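Local coordinates for inosine-uridine preferring nucleoside hydrolase family protein (Bacillus anthracis, PDB 2C40) that binds a calcium ion and alpha-D-ribofuranose in one pocket and belongs to the inosine-uridine preferring nucleoside hydrolase family, at residues Ile60-Ser65 with Val96-Ala101; Thr121-Gly126 with Val248-Phe253; Arg147-Gly152 with Asp192-Glu197. All blocks are in the same frame, centred on the assembly; numbering follows the deposited sequence.

Contact 1. Residues Ile60-Ser65 with Val96-Ala101; sequences IEVAAS and VVTHVA
Val62 and Val100 form a single backbone bridge, their CA atoms 5.0 Å apart, between two segments whose touching parts run in directions 46° apart. Val62 supplies both ends of the pairing: its N donates to His99 O at 3.0 Å, and its O accepts from Ala101 N at 2.9 Å. The two bonds flank Val100, whose CA also sends a CA-H...O contact to Val62 O; the direct pairing is this single bridge.

Around this bridge, Glu61 lays CB against His99 O at 3.2 Å. Its CG stands beside its own backbone N (chi1 -53°). The extended remainder of the chain takes the carboxylate along the loop, with OE1 3.6 Å from Ala101 CA. OE2 lies at the edge of the His99 ring, 4.1 Å from ND1, with carboxylate and ring planes 85° apart; the two groups are near but not bonded. Next along the pair, the methyls of Ala63 and Ala101 meet, CB to CB, at 3.8 Å.

The loop thus borders strand 62-64, whose Ala63 makes backbone hydrogen bonds with Val32 and Val34 of strand 27-34. Helix 41-55 packs Ile52 against Val62 and Thr98, while His108 of helix 105-115 touches Ala63 and Ala101.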
loop_
_atom_site.group_PDB
_atom_site.type_symbol
_atom_site.label_atom_id
_atom_site.label_comp_id
_atom_site.label_asym_id
_atom_site.label_seq_id
_atom_site.Cartn_x
_atom_site.Cartn_y
_atom_site.Cartn_z
ATOM N N ILE A 60 -14.858 -17.129 -17.104
ATOM C CA ILE A 60 -15.415 -17.608 -15.821
ATOM C C ILE A 60 -16.087 -16.460 -15.066
ATOM O O ILE A 60 -15.988 -15.310 -15.462
ATOM C CB ILE A 60 -14.343 -18.275 -14.889
ATOM C CG1 ILE A 60 -13.164 -17.350 -14.630
ATOM C CG2 ILE A 60 -13.832 -19.578 -15.499
ATOM C CD1 ILE A 60 -12.264 -17.867 -13.549
ATOM N N GLU A 61 -16.778 -16.801 -13.981
ATOM C CA GLU A 61 -17.441 -15.811 -13.138
ATOM C C GLU A 61 -16.926 -15.869 -11.710
ATOM O O GLU A 61 -16.444 -16.897 -11.260
ATOM C CB GLU A 61 -18.951 -15.999 -13.230
ATOM C CG GLU A 61 -19.417 -15.991 -14.708
ATOM C CD GLU A 61 -20.915 -16.013 -14.888
ATOM O OE1 GLU A 61 -21.658 -16.251 -13.892
ATOM O OE2 GLU A 61 -21.338 -15.815 -16.066
ATOM N N VAL A 62 -17.048 -14.743 -11.017
ATOM C CA VAL A 62 -16.637 -14.616 -9.624
ATOM C C VAL A 62 -17.899 -14.428 -8.776
ATOM O O VAL A 62 -18.661 -13.493 -9.019
ATOM C CB VAL A 62 -15.639 -13.435 -9.417
ATOM C CG1 VAL A 62 -15.112 -13.383 -8.011
ATOM C CG2 VAL A 62 -14.460 -13.561 -10.370
ATOM N N ALA A 63 -18.114 -15.323 -7.801
ATOM C CA ALA A 63 -19.236 -15.218 -6.906
ATOM C C ALA A 63 -18.859 -14.536 -5.605
ATOM O O ALA A 63 -17.769 -14.736 -5.063
ATOM C CB ALA A 63 -19.794 -16.590 -6.616
ATOM N N ALA A 64 -19.793 -13.758 -5.088
ATOM C CA ALA A 64 -19.673 -13.107 -3.806
ATOM C C ALA A 64 -20.304 -13.937 -2.697
ATOM O O ALA A 64 -21.480 -14.317 -2.806
ATOM C CB ALA A 64 -20.367 -11.700 -3.892
ATOM N N SER A 65 -19.538 -14.179 -1.630
ATOM C CA SER A 65 -20.065 -14.822 -0.428
ATOM C C SER A 65 -21.020 -13.924 0.339
ATOM O O SER A 65 -20.928 -12.709 0.251
ATOM C CB SER A 65 -18.919 -15.204 0.516
ATOM O OG SER A 65 -19.421 -15.787 1.684
ATOM N N VAL A 96 -14.615 -3.843 -16.962
ATOM C CA VAL A 96 -14.571 -5.127 -16.258
ATOM C C VAL A 96 -15.542 -6.045 -16.974
ATOM O O VAL A 96 -16.758 -5.792 -17.009
ATOM C CB VAL A 96 -14.950 -4.974 -14.779
ATOM C CG1 VAL A 96 -14.779 -6.269 -14.061
ATOM C CG2 VAL A 96 -14.087 -3.890 -14.123
ATOM N N VAL A 97 -15.009 -7.117 -17.554
ATOM C CA VAL A 97 -15.794 -7.988 -18.409
ATOM C C VAL A 97 -16.323 -9.203 -17.652
ATOM O O VAL A 97 -17.453 -9.619 -17.900
ATOM C CB VAL A 97 -14.953 -8.391 -19.642
ATOM C CG1 VAL A 97 -15.649 -9.507 -20.484
ATOM C CG2 VAL A 97 -14.669 -7.152 -20.489
ATOM N N THR A 98 -15.538 -9.788 -16.743
ATOM C CA THR A 98 -15.993 -11.029 -16.107
ATOM C C THR A 98 -17.118 -10.681 -15.134
ATOM O O THR A 98 -17.104 -9.645 -14.451
ATOM C CB THR A 98 -14.874 -11.906 -15.422
ATOM O OG1 THR A 98 -14.974 -11.860 -13.995
ATOM C CG2 THR A 98 -13.482 -11.555 -15.883
ATOM N N HIS A 99 -18.104 -11.557 -15.098
ATOM C CA HIS A 99 -19.324 -11.287 -14.414
ATOM C C HIS A 99 -19.286 -11.799 -13.009
ATOM O O HIS A 99 -18.695 -12.826 -12.716
ATOM C CB HIS A 99 -20.474 -11.951 -15.160
ATOM C CG HIS A 99 -20.773 -11.329 -16.475
ATOM N ND1 HIS A 99 -20.845 -12.060 -17.641
ATOM C CD2 HIS A 99 -21.056 -10.051 -16.811
ATOM C CE1 HIS A 99 -21.165 -11.256 -18.641
ATOM N NE2 HIS A 99 -21.293 -10.031 -18.165
ATOM N N VAL A 100 -19.949 -11.057 -12.142
ATOM C CA VAL A 100 -20.363 -11.541 -10.849
ATOM C C VAL A 100 -21.410 -12.645 -11.063
ATOM O O VAL A 100 -22.399 -12.441 -11.758
ATOM C CB VAL A 100 -20.946 -10.380 -10.022
ATOM C CG1 VAL A 100 -21.498 -10.871 -8.680
ATOM C CG2 VAL A 100 -19.838 -9.306 -9.771
ATOM N N ALA A 101 -21.184 -13.805 -10.463
ATOM C CA ALA A 101 -22.142 -14.910 -10.535
ATOM C C ALA A 101 -23.469 -14.479 -9.838
ATOM O O ALA A 101 -23.457 -13.630 -8.913
ATOM C CB ALA A 101 -21.546 -16.152 -9.911
HETATM O O HOH W 1 -22.333 -13.759 -6.674
#

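Contact 2. Residues Thr121-Gly126 with Val248-Phe253; sequences TLLFTG and VLTAAF. With CA (calcium ion), chain C.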
loop_
_atom_site.group_PDB
_atom_site.type_symbol
_atom_site.label_atom_id
_atom_site.label_comp_id
_atom_site.label_asym_id
_atom_site.label_seq_id
_atom_site.Cartn_x
_atom_site.Cartn_y
_atom_site.Cartn_z
ATOM N N THR A 121 -11.085 -30.375 -7.424
ATOM C CA THR A 121 -10.279 -30.013 -6.271
ATOM C C THR A 121 -10.695 -28.641 -5.723
ATOM O O THR A 121 -10.730 -27.660 -6.460
ATOM C CB THR A 121 -8.784 -29.978 -6.613
ATOM O OG1 THR A 121 -8.383 -31.262 -7.048
ATOM C CG2 THR A 121 -7.907 -29.611 -5.376
ATOM N N LEU A 122 -10.973 -28.577 -4.417
ATOM C CA LEU A 122 -11.304 -27.331 -3.724
ATOM C C LEU A 122 -10.062 -26.727 -3.116
ATOM O O LEU A 122 -9.288 -27.410 -2.439
ATOM C CB LEU A 122 -12.287 -27.585 -2.592
ATOM C CG LEU A 122 -13.611 -28.215 -2.930
ATOM C CD1 LEU A 122 -14.381 -28.341 -1.611
ATOM C CD2 LEU A 122 -14.367 -27.367 -3.929
ATOM N N LEU A 123 -9.844 -25.461 -3.420
ATOM C CA LEU A 123 -8.723 -24.720 -2.956
ATOM C C LEU A 123 -9.300 -23.525 -2.178
ATOM O O LEU A 123 -9.952 -22.662 -2.769
ATOM C CB LEU A 123 -7.956 -24.209 -4.168
ATOM C CG LEU A 123 -6.502 -23.773 -4.040
ATOM C CD1 LEU A 123 -6.227 -22.667 -5.010
ATOM C CD2 LEU A 123 -6.052 -23.422 -2.666
ATOM N N PHE A 124 -9.085 -23.512 -0.858
ATOM C CA PHE A 124 -9.550 -22.444 0.001
ATOM C C PHE A 124 -8.325 -21.799 0.672
ATOM O O PHE A 124 -7.555 -22.460 1.425
ATOM C CB PHE A 124 -10.527 -22.960 1.045
ATOM C CG PHE A 124 -11.935 -23.158 0.537
ATOM C CD1 PHE A 124 -12.199 -23.963 -0.553
ATOM C CD2 PHE A 124 -13.006 -22.511 1.123
ATOM C CE1 PHE A 124 -13.509 -24.150 -1.049
ATOM C CE2 PHE A 124 -14.315 -22.709 0.643
ATOM C CZ PHE A 124 -14.533 -23.520 -0.464
ATOM N N THR A 125 -8.186 -20.484 0.427
ATOM C CA THR A 125 -7.137 -19.714 0.987
ATOM C C THR A 125 -7.603 -18.639 1.995
ATOM O O THR A 125 -6.764 -17.950 2.552
ATOM C CB THR A 125 -6.199 -19.116 -0.094
ATOM O OG1 THR A 125 -6.889 -18.206 -0.972
ATOM C CG2 THR A 125 -5.560 -20.217 -0.883
ATOM N N GLY A 126 -8.900 -18.579 2.272
ATOM C CA GLY A 126 -9.466 -17.907 3.418
ATOM C C GLY A 126 -10.130 -18.936 4.355
ATOM O O GLY A 126 -9.874 -20.136 4.252
ATOM N N VAL A 248 -0.117 -18.569 -1.528
ATOM C CA VAL A 248 0.543 -18.799 -2.791
ATOM C C VAL A 248 1.108 -20.231 -2.789
ATOM O O VAL A 248 1.065 -20.900 -3.818
ATOM C CB VAL A 248 1.648 -17.746 -3.077
ATOM C CG1 VAL A 248 2.412 -18.087 -4.308
ATOM C CG2 VAL A 248 1.042 -16.360 -3.276
ATOM N N LEU A 249 1.623 -20.671 -1.647
ATOM C CA LEU A 249 2.167 -21.986 -1.497
ATOM C C LEU A 249 1.060 -23.038 -1.566
ATOM O O LEU A 249 1.258 -24.120 -2.107
ATOM C CB LEU A 249 2.873 -22.117 -0.172
ATOM C CG LEU A 249 3.623 -23.402 0.188
ATOM C CD1 LEU A 249 2.794 -24.230 1.100
ATOM C CD2 LEU A 249 4.129 -24.214 -1.027
ATOM N N THR A 250 -0.076 -22.724 -0.957
ATOM C CA THR A 250 -1.276 -23.564 -1.019
ATOM C C THR A 250 -1.705 -23.787 -2.461
ATOM O O THR A 250 -1.950 -24.931 -2.859
ATOM C CB THR A 250 -2.442 -22.934 -0.214
ATOM O OG1 THR A 250 -2.010 -22.654 1.135
ATOM C CG2 THR A 250 -3.630 -23.847 -0.165
ATOM N N ALA A 251 -1.761 -22.699 -3.224
ATOM C CA ALA A 251 -2.142 -22.719 -4.645
ATOM C C ALA A 251 -1.107 -23.427 -5.509
ATOM O O ALA A 251 -1.470 -24.136 -6.448
ATOM C CB ALA A 251 -2.351 -21.302 -5.138
ATOM N N ALA A 252 0.182 -23.266 -5.169
ATOM C CA ALA A 252 1.262 -23.907 -5.904
ATOM C C ALA A 252 1.296 -25.432 -5.657
ATOM O O ALA A 252 1.679 -26.203 -6.535
ATOM C CB ALA A 252 2.569 -23.302 -5.532
ATOM N N PHE A 253 0.903 -25.842 -4.460
ATOM C CA PHE A 253 0.818 -27.250 -4.089
ATOM C C PHE A 253 -0.280 -27.965 -4.916
ATOM O O PHE A 253 -0.156 -29.140 -5.239
ATOM C CB PHE A 253 0.497 -27.411 -2.596
ATOM C CG PHE A 253 0.458 -28.833 -2.131
ATOM C CD1 PHE A 253 1.617 -29.551 -1.969
ATOM C CD2 PHE A 253 -0.748 -29.476 -1.871
ATOM C CE1 PHE A 253 1.570 -30.886 -1.544
ATOM C CE2 PHE A 253 -0.774 -30.797 -1.473
ATOM C CZ PHE A 253 0.377 -31.481 -1.288
HETATM CA CA CA C . -6.106 -15.520 2.597
HETATM O O HOH W 2 -6.966 -15.342 4.907
#
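Leu123 and Thr250 make the tightest meeting here, Leu123 CD2 lying 3.5 Å from Thr250 CG2, where a strand delivers its side chains to a helix. The helix, 248-253, runs almost exactly against strand 121-124: their axes are 170° apart in direction and approach to 9.1 Å, a spacing filled mainly by side chains. Leu123 serves as a fork. CG stands anti to the backbone N (chi1 -160°), and from it CD2 goes to the threonine methyl while CD1 comes to 4.1 Å from Ala251 CB. Beside the short alanine side chain, the same leucine methyl also lies against the helix backbone at Ala251 CA. On Thr250 the polar branch is engaged within its own helix, OG1 bonding to Trp246 O, and the other branch, CG2, is turned to the strand. Phe6 of strand 2-8 and Leu21 of helix 12-21 also pack on Leu123.

Just past the strand end, at Thr125, contact is slighter, although every touching residue remains buried. Against the 3.5 Å approach of Leu123 to Thr250, Thr125 CG2 and Thr250 CG2 are 4.2 Å apart, the two side chains sliding past each other in opposite directions. Phe124 points away from the helix and packs on Trp150. This end also carries the metal: Thr125 O binds the calcium ion at 2.5 Å, and water 2 is another ligand.

Asp9, Asp14 and Asp247 also bind the ion, Asp247 being the helix residue just before Val248, and Asn173 ND2 donates to Thr125 O. With alpha-D-ribofuranose touching Thr125, the example illustrates a familiar plan of alpha/beta folds: hydrophobic strand-helix packing beneath, and a metal and ligand site at the C-terminal ends of parallel strands.

Contact 3. Residues Arg147-Gly152 with Asp192-Glu197; sequences RLVWMG and DLITLE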
loop_
_atom_site.group_PDB
_atom_site.type_symbol
_atom_site.label_atom_id
_atom_site.label_comp_id
_atom_site.label_asym_id
_atom_site.label_seq_id
_atom_site.Cartn_x
_atom_site.Cartn_y
_atom_site.Cartn_z
ATOM N N ARG A 147 -10.561 -33.474 -3.457
ATOM C CA ARG A 147 -9.984 -33.193 -2.157
ATOM C C ARG A 147 -10.098 -31.694 -1.901
ATOM O O ARG A 147 -10.415 -30.906 -2.810
ATOM C CB ARG A 147 -8.510 -33.656 -2.104
ATOM C CG ARG A 147 -7.655 -32.901 -3.082
ATOM C CD ARG A 147 -6.266 -33.455 -3.281
ATOM N NE ARG A 147 -6.048 -34.022 -4.616
ATOM C CZ ARG A 147 -5.752 -33.359 -5.755
ATOM N NH1 ARG A 147 -5.656 -32.019 -5.822
ATOM N NH2 ARG A 147 -5.536 -34.085 -6.868
ATOM N N LEU A 148 -9.860 -31.341 -0.644
ATOM C CA LEU A 148 -9.755 -29.944 -0.200
ATOM C C LEU A 148 -8.273 -29.674 0.067
ATOM O O LEU A 148 -7.659 -30.389 0.810
ATOM C CB LEU A 148 -10.557 -29.769 1.116
ATOM C CG LEU A 148 -11.086 -28.428 1.634
ATOM C CD1 LEU A 148 -11.191 -28.386 3.191
ATOM C CD2 LEU A 148 -10.429 -27.236 1.121
ATOM N N VAL A 149 -7.744 -28.619 -0.529
ATOM C CA VAL A 149 -6.480 -28.040 -0.124
ATOM C C VAL A 149 -6.777 -26.710 0.529
ATOM O O VAL A 149 -7.374 -25.846 -0.054
ATOM C CB VAL A 149 -5.488 -27.887 -1.301
ATOM C CG1 VAL A 149 -4.087 -27.485 -0.794
ATOM C CG2 VAL A 149 -5.409 -29.225 -2.069
ATOM N N TRP A 150 -6.355 -26.580 1.777
ATOM C CA TRP A 150 -6.678 -25.439 2.602
ATOM C C TRP A 150 -5.445 -24.894 3.318
ATOM O O TRP A 150 -4.648 -25.633 3.912
ATOM C CB TRP A 150 -7.771 -25.830 3.615
ATOM C CG TRP A 150 -8.264 -24.714 4.511
ATOM C CD1 TRP A 150 -8.673 -23.443 4.137
ATOM C CD2 TRP A 150 -8.382 -24.774 5.925
ATOM N NE1 TRP A 150 -9.026 -22.726 5.237
ATOM C CE2 TRP A 150 -8.867 -23.511 6.354
ATOM C CE3 TRP A 150 -8.123 -25.772 6.877
ATOM C CZ2 TRP A 150 -9.107 -23.214 7.698
ATOM C CZ3 TRP A 150 -8.349 -25.480 8.222
ATOM C CH2 TRP A 150 -8.822 -24.194 8.619
ATOM N N MET A 151 -5.337 -23.568 3.257
ATOM C CA MET A 151 -4.475 -22.807 4.113
ATOM C C MET A 151 -5.184 -22.574 5.438
ATOM O O MET A 151 -6.119 -21.775 5.564
ATOM C CB MET A 151 -4.100 -21.467 3.460
ATOM C CG MET A 151 -2.838 -20.790 4.127
ATOM S SD MET A 151 -3.070 -20.056 5.780
ATOM C CE MET A 151 -1.763 -20.825 6.681
ATOM N N GLY A 152 -4.731 -23.261 6.455
ATOM C CA GLY A 152 -5.296 -23.088 7.790
ATOM C C GLY A 152 -4.532 -23.905 8.813
ATOM O O GLY A 152 -3.766 -24.834 8.479
ATOM N N ASP A 192 -5.760 -31.777 2.431
ATOM C CA ASP A 192 -4.407 -31.322 2.459
ATOM C C ASP A 192 -4.387 -29.940 3.157
ATOM O O ASP A 192 -5.130 -29.017 2.775
ATOM C CB ASP A 192 -3.826 -31.233 1.038
ATOM C CG ASP A 192 -3.867 -32.589 0.260
ATOM O OD1 ASP A 192 -3.792 -33.686 0.853
ATOM O OD2 ASP A 192 -3.959 -32.519 -0.984
ATOM N N LEU A 193 -3.524 -29.826 4.167
ATOM C CA LEU A 193 -3.364 -28.618 5.012
ATOM C C LEU A 193 -2.030 -27.950 4.760
ATOM O O LEU A 193 -0.985 -28.577 4.964
ATOM C CB LEU A 193 -3.284 -28.944 6.505
ATOM C CG LEU A 193 -4.434 -28.705 7.448
ATOM C CD1 LEU A 193 -3.939 -28.693 8.888
ATOM C CD2 LEU A 193 -5.197 -27.431 7.101
ATOM N N ILE A 194 -2.080 -26.685 4.347
ATOM C CA ILE A 194 -0.905 -25.797 4.456
ATOM C C ILE A 194 -1.063 -24.982 5.777
ATOM O O ILE A 194 -1.860 -24.039 5.877
ATOM C CB ILE A 194 -0.711 -24.922 3.196
ATOM C CG1 ILE A 194 -0.287 -25.782 2.013
ATOM C CG2 ILE A 194 0.343 -23.846 3.411
ATOM C CD1 ILE A 194 -1.378 -26.659 1.417
ATOM N N THR A 195 -0.346 -25.428 6.799
ATOM C CA THR A 195 -0.330 -24.790 8.114
ATOM C C THR A 195 0.607 -23.582 8.130
ATOM O O THR A 195 1.436 -23.421 7.223
ATOM C CB THR A 195 0.116 -25.783 9.182
ATOM O OG1 THR A 195 1.508 -26.135 8.966
ATOM C CG2 THR A 195 -0.800 -27.048 9.172
ATOM N N LEU A 196 0.534 -22.759 9.177
ATOM C CA LEU A 196 1.555 -21.746 9.375
ATOM C C LEU A 196 2.995 -22.273 9.230
ATOM O O LEU A 196 3.821 -21.582 8.589
ATOM C CB LEU A 196 1.386 -21.042 10.712
ATOM C CG LEU A 196 0.071 -20.238 10.880
ATOM C CD1 LEU A 196 -0.070 -19.734 12.329
ATOM C CD2 LEU A 196 -0.040 -19.053 9.897
ATOM N N GLU A 197 3.296 -23.455 9.807
ATOM C CA GLU A 197 4.665 -24.033 9.846
ATOM C C GLU A 197 5.127 -24.517 8.475
ATOM O O GLU A 197 6.326 -24.621 8.236
ATOM C CB GLU A 197 4.780 -25.344 10.664
ATOM C CG GLU A 197 4.239 -25.388 12.040
ATOM C CD GLU A 197 2.746 -25.607 12.072
ATOM O OE1 GLU A 197 2.287 -26.738 12.317
ATOM O OE2 GLU A 197 2.064 -24.618 11.868
#
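Ile194 O is approached by three groups of segment 147-152: Gly152 N, which hydrogen-bonds to it at 3.0 Å, a CA-H...O contact from Met151 CA, and the methyl Met151 CE at 3.3 Å. The Gly152 donor is tilted 35° from the carbonyl plane. Further back, Trp150 spans the gap with both backbone atoms, its O accepting from Ile194 N at 2.8 Å and its N donating to Asp192 O; Asp192 N in turn bonds to Leu148 O. This is regular parallel pairing, the strands 14° apart in direction.

The two faces of the sheet differ. On one, Val149 CG1 presses on Ile194 CD1 at 3.6 Å, and the Met151 chain bends at chi2 and again at chi3 (128°), the latter setting CE, 4.1 Å from Leu196 CD2. Thr250 of helix 246-255 touches both Met151 and Ile194. At the Arg147 end of the segment, Arg147 CD sits 3.4 Å from Asp192 OD2, but Arg147 NE is 4.5 Å from that oxygen, which lies well out of the guanidinium plane, so no N-H points at it, and any attraction is probably one of charge alone.

On the other face Trp150 and Leu193 lie side by side, pointing the same way, with Trp150 CE3 3.4 Å from Leu193 CD2. The indole NE1 is held by Gly126 O, just after the end of neighbouring strand 120-124 in the chain.

Adjacent parallel strands joined through helices 172-176 and 178-186 make this a beta-alpha-beta crossover, and Met151 brings its end to the alpha-D-ribofuranose pocket.

In the fold
Read from the N terminus, the three contacts tie a loop, a helix and a neighbouring strand to one sheet. Contact 1 closes first, bringing residues 96-101 back to edge strand 62-64 after 30 intervening residues with helices but no strand. Contact 2 then opens at 121-126 and closes only at 248-253, a much longer loop. Contact 3 is nested inside it, joining 147-152 to 192-197. Contacts 2 and 3 touch, because strands 120-124 and 145-151 are neighbours bonded through Leu122, and their centres are 7 Å apart. Contact 1 lies about 25 Å from contact 3, centre to centre, on the opposite side of the chain's centre, yet reaches the same sheet.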